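Local coordinates for protein VirX1 (Cyanophage Syn10, PDB 6QGM) that is a viral halogenase of the tryptophan halogenase family, probably flavin-dependent, that iodinates diverse substrates, at residues 403-408 with 440-445; 245-250 with 398-403. All coordinates share one frame; numbering follows the deposited sequence.

Contact 1: 403-408 with 440-445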
ATOM      1  N   VAL B 403      20.449  -0.794   7.839  1.00 50.36           N
ATOM      2  CA  VAL B 403      21.860  -1.146   8.180  1.00 50.08           C
ATOM      3  C   VAL B 403      22.393  -2.077   7.078  1.00 50.33           C
ATOM      4  O   VAL B 403      23.510  -1.843   6.622  1.00 51.93           O
ATOM      5  CB  VAL B 403      21.955  -1.755   9.596  1.00 48.26           C
ATOM      6  CG1 VAL B 403      23.292  -2.404   9.872  1.00 48.81           C
ATOM      7  CG2 VAL B 403      21.662  -0.714  10.649  1.00 47.01           C
ATOM      8  N   ALA B 404      21.604  -3.057   6.627  1.00 48.92           N
ATOM      9  CA  ALA B 404      21.998  -4.005   5.561  1.00 48.60           C
ATOM     10  C   ALA B 404      22.347  -3.243   4.270  1.00 49.52           C
ATOM     11  O   ALA B 404      23.277  -3.687   3.565  1.00 48.11           O
ATOM     12  CB  ALA B 404      20.909  -5.028   5.322  1.00 49.55           C
ATOM     13  N   MET B 405      21.660  -2.127   3.981  1.00 50.67           N
ATOM     14  CA  MET B 405      21.868  -1.340   2.740  1.00 50.89           C
ATOM     15  C   MET B 405      23.273  -0.725   2.711  1.00 51.09           C
ATOM     16  O   MET B 405      23.800  -0.553   1.605  1.00 51.24           O
ATOM     17  CB  MET B 405      20.812  -0.243   2.605  1.00 53.18           C
ATOM     18  CG  MET B 405      19.470  -0.764   2.151  1.00 55.19           C
ATOM     19  SD  MET B 405      18.298   0.528   1.741  1.00 58.46           S
ATOM     20  CE  MET B 405      16.872  -0.445   1.266  1.00 61.01           C
ATOM     21  N   HIS B 406      23.861  -0.426   3.873  1.00 52.22           N
ATOM     22  CA  HIS B 406      25.246   0.115   4.008  1.00 53.04           C
ATOM     23  C   HIS B 406      26.269  -0.860   3.411  1.00 51.84           C
ATOM     24  O   HIS B 406      27.300  -0.390   2.895  1.00 53.54           O
ATOM     25  CB  HIS B 406      25.616   0.376   5.475  1.00 54.12           C
ATOM     26  CG  HIS B 406      24.821   1.450   6.139  1.00 54.01           C
ATOM     27  ND1 HIS B 406      23.449   1.407   6.229  1.00 57.17           N
ATOM     28  CD2 HIS B 406      25.199   2.568   6.781  1.00 53.38           C
ATOM     29  CE1 HIS B 406      23.014   2.476   6.874  1.00 56.76           C
ATOM     30  NE2 HIS B 406      24.071   3.198   7.224  1.00 55.24           N
ATOM     31  N   TYR B 407      26.006  -2.161   3.524  1.00 49.60           N
ATOM     32  CA  TYR B 407      26.877  -3.249   3.017  1.00 49.82           C
ATOM     33  C   TYR B 407      26.538  -3.519   1.549  1.00 49.84           C
ATOM     34  O   TYR B 407      27.445  -3.579   0.711  1.00 51.25           O
ATOM     35  CB  TYR B 407      26.698  -4.524   3.853  1.00 49.05           C
ATOM     36  CG  TYR B 407      27.123  -4.427   5.298  1.00 46.87           C
ATOM     37  CD1 TYR B 407      28.453  -4.512   5.649  1.00 46.31           C
ATOM     38  CD2 TYR B 407      26.193  -4.288   6.314  1.00 46.69           C
ATOM     39  CE1 TYR B 407      28.865  -4.437   6.970  1.00 47.38           C
ATOM     40  CE2 TYR B 407      26.575  -4.204   7.639  1.00 47.26           C
ATOM     41  CZ  TYR B 407      27.921  -4.279   7.969  1.00 48.93           C
ATOM     42  OH  TYR B 407      28.322  -4.211   9.276  1.00 49.94           O
ATOM     43  N   ALA B 408      25.245  -3.668   1.265  1.00 50.47           N
ATOM     44  CA  ALA B 408      24.701  -4.202   0.001  1.00 52.28           C
ATOM     45  C   ALA B 408      25.210  -3.398  -1.201  1.00 54.10           C
ATOM     46  O   ALA B 408      25.457  -4.012  -2.263  1.00 54.57           O
ATOM     47  CB  ALA B 408      23.194  -4.174   0.064  1.00 54.14           C
ATOM     48  N   SER B 440       9.335  -3.140   2.558  1.00 57.61           N
ATOM     49  CA  SER B 440       9.463  -3.107   1.075  1.00 59.66           C
ATOM     50  C   SER B 440      10.354  -1.946   0.586  1.00 61.12           C
ATOM     51  O   SER B 440      10.138  -1.461  -0.540  1.00 61.86           O
ATOM     52  CB  SER B 440       8.095  -3.078   0.435  1.00 59.21           C
ATOM     53  OG  SER B 440       7.436  -1.859   0.728  1.00 60.23           O
ATOM     54  N   THR B 441      11.345  -1.516   1.372  1.00 62.75           N
ATOM     55  CA  THR B 441      12.226  -0.376   1.001  1.00 62.45           C
ATOM     56  C   THR B 441      13.198  -0.843  -0.094  1.00 62.48           C
ATOM     57  O   THR B 441      13.382  -0.060  -1.040  1.00 60.12           O
ATOM     58  CB  THR B 441      12.854   0.303   2.227  1.00 64.11           C
ATOM     59  OG1 THR B 441      13.871  -0.528   2.799  1.00 69.33           O
ATOM     60  CG2 THR B 441      11.811   0.692   3.256  1.00 63.66           C
ATOM     61  N   TRP B 442      13.749  -2.066  -0.020  1.00 62.66           N
ATOM     62  CA  TRP B 442      14.557  -2.666  -1.120  1.00 63.29           C
ATOM     63  C   TRP B 442      13.788  -2.577  -2.451  1.00 62.44           C
ATOM     64  O   TRP B 442      14.348  -2.077  -3.443  1.00 62.72           O
ATOM     65  CB  TRP B 442      14.933  -4.123  -0.825  1.00 64.42           C
ATOM     66  CG  TRP B 442      15.804  -4.333   0.380  1.00 65.97           C
ATOM     67  CD1 TRP B 442      15.406  -4.701   1.637  1.00 64.46           C
ATOM     68  CD2 TRP B 442      17.239  -4.198   0.433  1.00 66.16           C
ATOM     69  NE1 TRP B 442      16.490  -4.775   2.470  1.00 64.84           N
ATOM     70  CE2 TRP B 442      17.627  -4.489   1.758  1.00 64.28           C
ATOM     71  CE3 TRP B 442      18.221  -3.837  -0.501  1.00 65.01           C
ATOM     72  CZ2 TRP B 442      18.957  -4.446   2.169  1.00 63.41           C
ATOM     73  CZ3 TRP B 442      19.536  -3.801  -0.098  1.00 63.07           C
ATOM     74  CH2 TRP B 442      19.894  -4.098   1.221  1.00 63.76           C
ATOM     75  N   GLN B 443      12.550  -3.073  -2.470  1.00 61.79           N
ATOM     76  CA  GLN B 443      11.677  -3.086  -3.677  1.00 61.29           C
ATOM     77  C   GLN B 443      11.429  -1.648  -4.147  1.00 58.66           C
ATOM     78  O   GLN B 443      11.516  -1.402  -5.360  1.00 56.01           O
ATOM     79  CB  GLN B 443      10.366  -3.803  -3.366  1.00 62.06           C
ATOM     80  CG  GLN B 443      10.540  -5.306  -3.177  1.00 63.02           C
ATOM     81  CD  GLN B 443       9.305  -5.956  -2.601  1.00 65.72           C
ATOM     82  OE1 GLN B 443       8.172  -5.617  -2.965  1.00 67.80           O
ATOM     83  NE2 GLN B 443       9.508  -6.892  -1.682  1.00 64.33           N
ATOM     84  N   ASP B 444      11.150  -0.742  -3.209  1.00 58.38           N
ATOM     85  CA  ASP B 444      10.667   0.637  -3.506  1.00 59.30           C
ATOM     86  C   ASP B 444      11.837   1.489  -4.016  1.00 55.26           C
ATOM     87  O   ASP B 444      11.644   2.280  -4.986  1.00 54.45           O
ATOM     88  CB  ASP B 444       9.967   1.257  -2.301  1.00 61.88           C
ATOM     89  CG  ASP B 444       8.667   0.551  -1.912  1.00 68.68           C
ATOM     90  OD1 ASP B 444       8.158  -0.279  -2.720  1.00 72.06           O
ATOM     91  OD2 ASP B 444       8.174   0.812  -0.789  1.00 75.74           O
ATOM     92  N   LEU B 445      13.012   1.310  -3.403  1.00 53.16           N
ATOM     93  CA  LEU B 445      14.259   2.001  -3.813  1.00 52.29           C
ATOM     94  C   LEU B 445      14.627   1.553  -5.227  1.00 51.71           C
ATOM     95  O   LEU B 445      15.090   2.401  -6.004  1.00 51.94           O
ATOM     96  CB  LEU B 445      15.369   1.663  -2.811  1.00 51.63           C
ATOM     97  CG  LEU B 445      16.739   2.268  -3.082  1.00 52.54           C
ATOM     98  CD1 LEU B 445      16.657   3.789  -3.049  1.00 53.69           C
ATOM     99  CD2 LEU B 445      17.730   1.755  -2.055  1.00 50.13           C
TER

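Contact 2: 245-250 with 398-403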
ATOM      1  N   SER B 245      20.923 -13.012  10.380  1.00 55.22           N
ATOM      2  CA  SER B 245      22.114 -13.577   9.678  1.00 54.82           C
ATOM      3  C   SER B 245      21.880 -13.715   8.166  1.00 55.00           C
ATOM      4  O   SER B 245      22.880 -13.870   7.429  1.00 54.17           O
ATOM      5  CB  SER B 245      22.568 -14.886  10.276  1.00 53.71           C
ATOM      6  OG  SER B 245      21.465 -15.657  10.694  1.00 54.45           O
ATOM      7  N   LYS B 246      20.626 -13.649   7.715  1.00 56.52           N
ATOM      8  CA  LYS B 246      20.282 -13.705   6.274  1.00 59.77           C
ATOM      9  C   LYS B 246      20.643 -12.400   5.555  1.00 59.51           C
ATOM     10  O   LYS B 246      20.861 -12.504   4.341  1.00 61.95           O
ATOM     11  CB  LYS B 246      18.815 -14.118   6.113  1.00 63.94           C
ATOM     12  CG  LYS B 246      18.638 -15.621   5.894  1.00 68.35           C
ATOM     13  CD  LYS B 246      17.594 -16.361   6.731  1.00 70.41           C
ATOM     14  CE  LYS B 246      18.028 -17.799   6.907  1.00 75.26           C
ATOM     15  NZ  LYS B 246      16.887 -18.665   7.289  1.00 81.08           N
ATOM     16  N   LYS B 247      20.743 -11.251   6.241  1.00 56.70           N
ATOM     17  CA  LYS B 247      21.130  -9.954   5.591  1.00 57.18           C
ATOM     18  C   LYS B 247      22.328  -9.282   6.292  1.00 57.96           C
ATOM     19  O   LYS B 247      23.008  -8.425   5.641  1.00 61.45           O
ATOM     20  CB  LYS B 247      19.941  -8.989   5.525  1.00 57.08           C
ATOM     21  CG  LYS B 247      19.241  -8.748   6.853  1.00 58.78           C
ATOM     22  CD  LYS B 247      17.935  -8.043   6.703  1.00 57.63           C
ATOM     23  CE  LYS B 247      17.409  -7.596   8.036  1.00 57.66           C
ATOM     24  NZ  LYS B 247      16.096  -6.941   7.876  1.00 59.48           N
ATOM     25  N   LEU B 248      22.574  -9.605   7.561  1.00 55.65           N
ATOM     26  CA  LEU B 248      23.704  -9.051   8.343  1.00 55.63           C
ATOM     27  C   LEU B 248      24.568 -10.211   8.843  1.00 56.07           C
ATOM     28  O   LEU B 248      24.061 -11.031   9.625  1.00 55.79           O
ATOM     29  CB  LEU B 248      23.142  -8.213   9.499  1.00 55.08           C
ATOM     30  CG  LEU B 248      22.359  -6.976   9.090  1.00 54.29           C
ATOM     31  CD1 LEU B 248      21.568  -6.427  10.269  1.00 54.73           C
ATOM     32  CD2 LEU B 248      23.299  -5.916   8.530  1.00 54.97           C
ATOM     33  N   ALA B 249      25.832 -10.243   8.424  1.00 55.98           N
ATOM     34  CA  ALA B 249      26.767 -11.366   8.657  1.00 56.39           C
ATOM     35  C   ALA B 249      27.424 -11.261  10.039  1.00 57.93           C
ATOM     36  O   ALA B 249      27.970 -12.266  10.492  1.00 58.81           O
ATOM     37  CB  ALA B 249      27.792 -11.391   7.555  1.00 55.93           C
ATOM     38  N   ASN B 250      27.385 -10.095  10.678  1.00 61.28           N
ATOM     39  CA  ASN B 250      28.177  -9.806  11.903  1.00 63.27           C
ATOM     40  C   ASN B 250      27.489 -10.446  13.112  1.00 62.45           C
ATOM     41  O   ASN B 250      26.344 -10.131  13.377  1.00 65.53           O
ATOM     42  CB  ASN B 250      28.444  -8.298  12.039  1.00 65.77           C
ATOM     43  CG  ASN B 250      29.302  -7.772  10.910  1.00 65.01           C
ATOM     44  OD1 ASN B 250      30.013  -8.541  10.278  1.00 64.22           O
ATOM     45  ND2 ASN B 250      29.253  -6.470  10.659  1.00 65.30           N
ATOM     46  N   SER B 398      12.761  -2.531  10.053  1.00 57.20           N
ATOM     47  CA  SER B 398      13.095  -1.320   9.263  1.00 56.64           C
ATOM     48  C   SER B 398      14.584  -1.021   9.401  1.00 55.50           C
ATOM     49  O   SER B 398      15.289  -0.955   8.375  1.00 52.75           O
ATOM     50  CB  SER B 398      12.266  -0.145   9.686  1.00 59.19           C
ATOM     51  OG  SER B 398      10.894  -0.393   9.436  1.00 66.62           O
ATOM     52  N   PHE B 399      15.053  -0.866  10.639  1.00 56.39           N
ATOM     53  CA  PHE B 399      16.430  -0.408  10.938  1.00 56.90           C
ATOM     54  C   PHE B 399      17.434  -1.466  10.483  1.00 57.19           C
ATOM     55  O   PHE B 399      18.497  -1.058   9.997  1.00 61.30           O
ATOM     56  CB  PHE B 399      16.573  -0.031  12.414  1.00 57.29           C
ATOM     57  CG  PHE B 399      16.322   1.423  12.690  1.00 57.53           C
ATOM     58  CD1 PHE B 399      17.318   2.356  12.425  1.00 58.64           C
ATOM     59  CD2 PHE B 399      15.085   1.870  13.136  1.00 58.42           C
ATOM     60  CE1 PHE B 399      17.086   3.710  12.610  1.00 57.38           C
ATOM     61  CE2 PHE B 399      14.858   3.224  13.323  1.00 57.03           C
ATOM     62  CZ  PHE B 399      15.865   4.134  13.077  1.00 57.94           C
ATOM     63  N   SER B 400      17.123  -2.757  10.633  1.00 56.38           N
ATOM     64  CA  SER B 400      18.037  -3.867  10.238  1.00 55.59           C
ATOM     65  C   SER B 400      18.206  -3.875   8.710  1.00 55.76           C
ATOM     66  O   SER B 400      19.356  -4.069   8.258  1.00 56.25           O
ATOM     67  CB  SER B 400      17.580  -5.207  10.788  1.00 54.43           C
ATOM     68  OG  SER B 400      16.303  -5.564  10.285  1.00 55.70           O
ATOM     69  N   ASP B 401      17.128  -3.637   7.947  1.00 54.98           N
ATOM     70  CA  ASP B 401      17.176  -3.447   6.467  1.00 53.52           C
ATOM     71  C   ASP B 401      18.037  -2.232   6.107  1.00 51.71           C
ATOM     72  O   ASP B 401      18.857  -2.336   5.174  1.00 51.09           O
ATOM     73  CB  ASP B 401      15.778  -3.277   5.860  1.00 54.96           C
ATOM     74  CG  ASP B 401      15.098  -4.578   5.486  1.00 57.48           C
ATOM     75  OD1 ASP B 401      15.801  -5.586   5.350  1.00 60.30           O
ATOM     76  OD2 ASP B 401      13.878  -4.577   5.357  1.00 61.73           O
ATOM     77  N   PHE B 402      17.846  -1.109   6.795  1.00 50.89           N
ATOM     78  CA  PHE B 402      18.603   0.144   6.542  1.00 51.32           C
ATOM     79  C   PHE B 402      20.098  -0.128   6.739  1.00 50.69           C
ATOM     80  O   PHE B 402      20.920   0.247   5.875  1.00 51.16           O
ATOM     81  CB  PHE B 402      18.089   1.275   7.436  1.00 52.04           C
ATOM     82  CG  PHE B 402      18.826   2.580   7.267  1.00 53.12           C
ATOM     83  CD1 PHE B 402      19.221   3.050   6.021  1.00 54.56           C
ATOM     84  CD2 PHE B 402      19.101   3.365   8.370  1.00 53.57           C
ATOM     85  CE1 PHE B 402      19.902   4.258   5.899  1.00 53.85           C
ATOM     86  CE2 PHE B 402      19.787   4.566   8.252  1.00 51.69           C
ATOM     87  CZ  PHE B 402      20.193   5.009   7.022  1.00 51.71           C
ATOM     88  N   VAL B 403      20.449  -0.794   7.839  1.00 50.36           N
ATOM     89  CA  VAL B 403      21.860  -1.146   8.180  1.00 50.08           C
ATOM     90  C   VAL B 403      22.393  -2.077   7.078  1.00 50.33           C
ATOM     91  O   VAL B 403      23.510  -1.843   6.622  1.00 51.93           O
ATOM     92  CB  VAL B 403      21.955  -1.755   9.596  1.00 48.26           C
ATOM     93  CG1 VAL B 403      23.292  -2.404   9.872  1.00 48.81           C
ATOM     94  CG2 VAL B 403      21.662  -0.714  10.649  1.00 47.01           C
TER

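Contact 1: 403-408 with 440-445
Met-405 sets CG anti to its carbonyl carbon (chi1 -77°) and then runs fully extended, while Trp-442 makes the same first turn (chi1 -63°), so that thioether and indole reach toward each other, tip to tip. The result is a Met-aromatic contact joining two helices, the end of helix 382-408 and the start of helix 441-451, whose short segments are inclined by 51° with axes 12.3 Å apart. The wide spacing is filled by these two long side chains.

Met-405 lies along one face of the indole. Met-405 CG is over the six-membered ring, 3.7 Å from the centroid of that ring of Trp-442, a CH-pi contact; SD stands almost directly above the same ring but higher, 4.8 Å from its centroid; and CE ends 3.9 Å above the indole plane, over its centre. The rim of the ring meets the helix itself: Ala-404 CB lies in plane at the edge, 3.8 Å from Trp-442 CZ2, and Ala-408 CB sits near the plane beside CH2. The two alanines are one helical turn apart, so the six-membered end of the indole abuts both methyls. Tyr-427 stacks with the indole as well, and NE1 is hydrogen-bonded to Asp-401 OD1, which helps hold the rotation of the ring.

Leu-445, with CG anti to its backbone N, points in from the next turn of helix 441-451, and both it and Met-405 touch Ile-462 of helix 462-468. The sulfur thus has an aliphatic neighbour too, with Met-405 SD 4.0 Å from Leu-445 CD2.

Contact 2: 245-250 with 398-403
Ser-400 OG, in the crowded position between its backbone N and carbonyl carbon, has three partners: it accepts from Lys-247 NZ and is hydrogen-bonded to the carbonyls of Ile-396 and Asp-397, toward which its single proton is turned. Lys-247 NZ donates to Ser-400 OG at 2.8 Å. The same nitrogen is gripped a second time from helix 382-408, with Lys-247 NZ donating to Asp-401 OD1 at 2.9 Å in a hydrogen bond that is also a salt bridge. The lysine starts with CG in the crowded position (chi1 53°) and is extended from there on, crossing the aspartate side chain at about a right angle. NZ approaches OD1 from above the carboxylate plane, 70° out of it. With the indole N-H of Trp-442 as second donor to OD1, the charged form of the acid would be favoured.

Leu-248 has CG anti to the carbonyl carbon, and its two methyls divide along the helix. Leu-248 CD1 rests on the carbonyl oxygen Ser-400 O at 3.8 Å, while Leu-248 CD2 makes the apolar contact, crossing over to Val-403 CG1, also at 3.8 Å. Ala-404 and Tyr-407 extend this bed for the leucine.

Through a salt bridge with a buried aspartate and an adjoining aliphatic side chain, the loop between strands 241-243 and 252-258 thus docks on a long helix of the tryptophan-halogenase fold.

Overall arrangement
Contacts 1 and 2 use successive parts of helix 382-408, meeting at Val-403, and their centres lie 9 Å apart on the same side of the chain's centre. Along the chain, contact 2 closes before contact 1 opens: the helix first receives the loop that leads into strand 252-258 of the seven-stranded mixed sheet, then the later helix 441-451. Asp-401 and Trp-442 join the two directly, with NE1 3.1 Å from OD1. Tyr-407 of contact 1 and Asn-250 of contact 2 also share the carboxylate of Glu-352, one oxygen each. The long helix thereby connects the sheet-bearing part of the halogenase fold with its later helices.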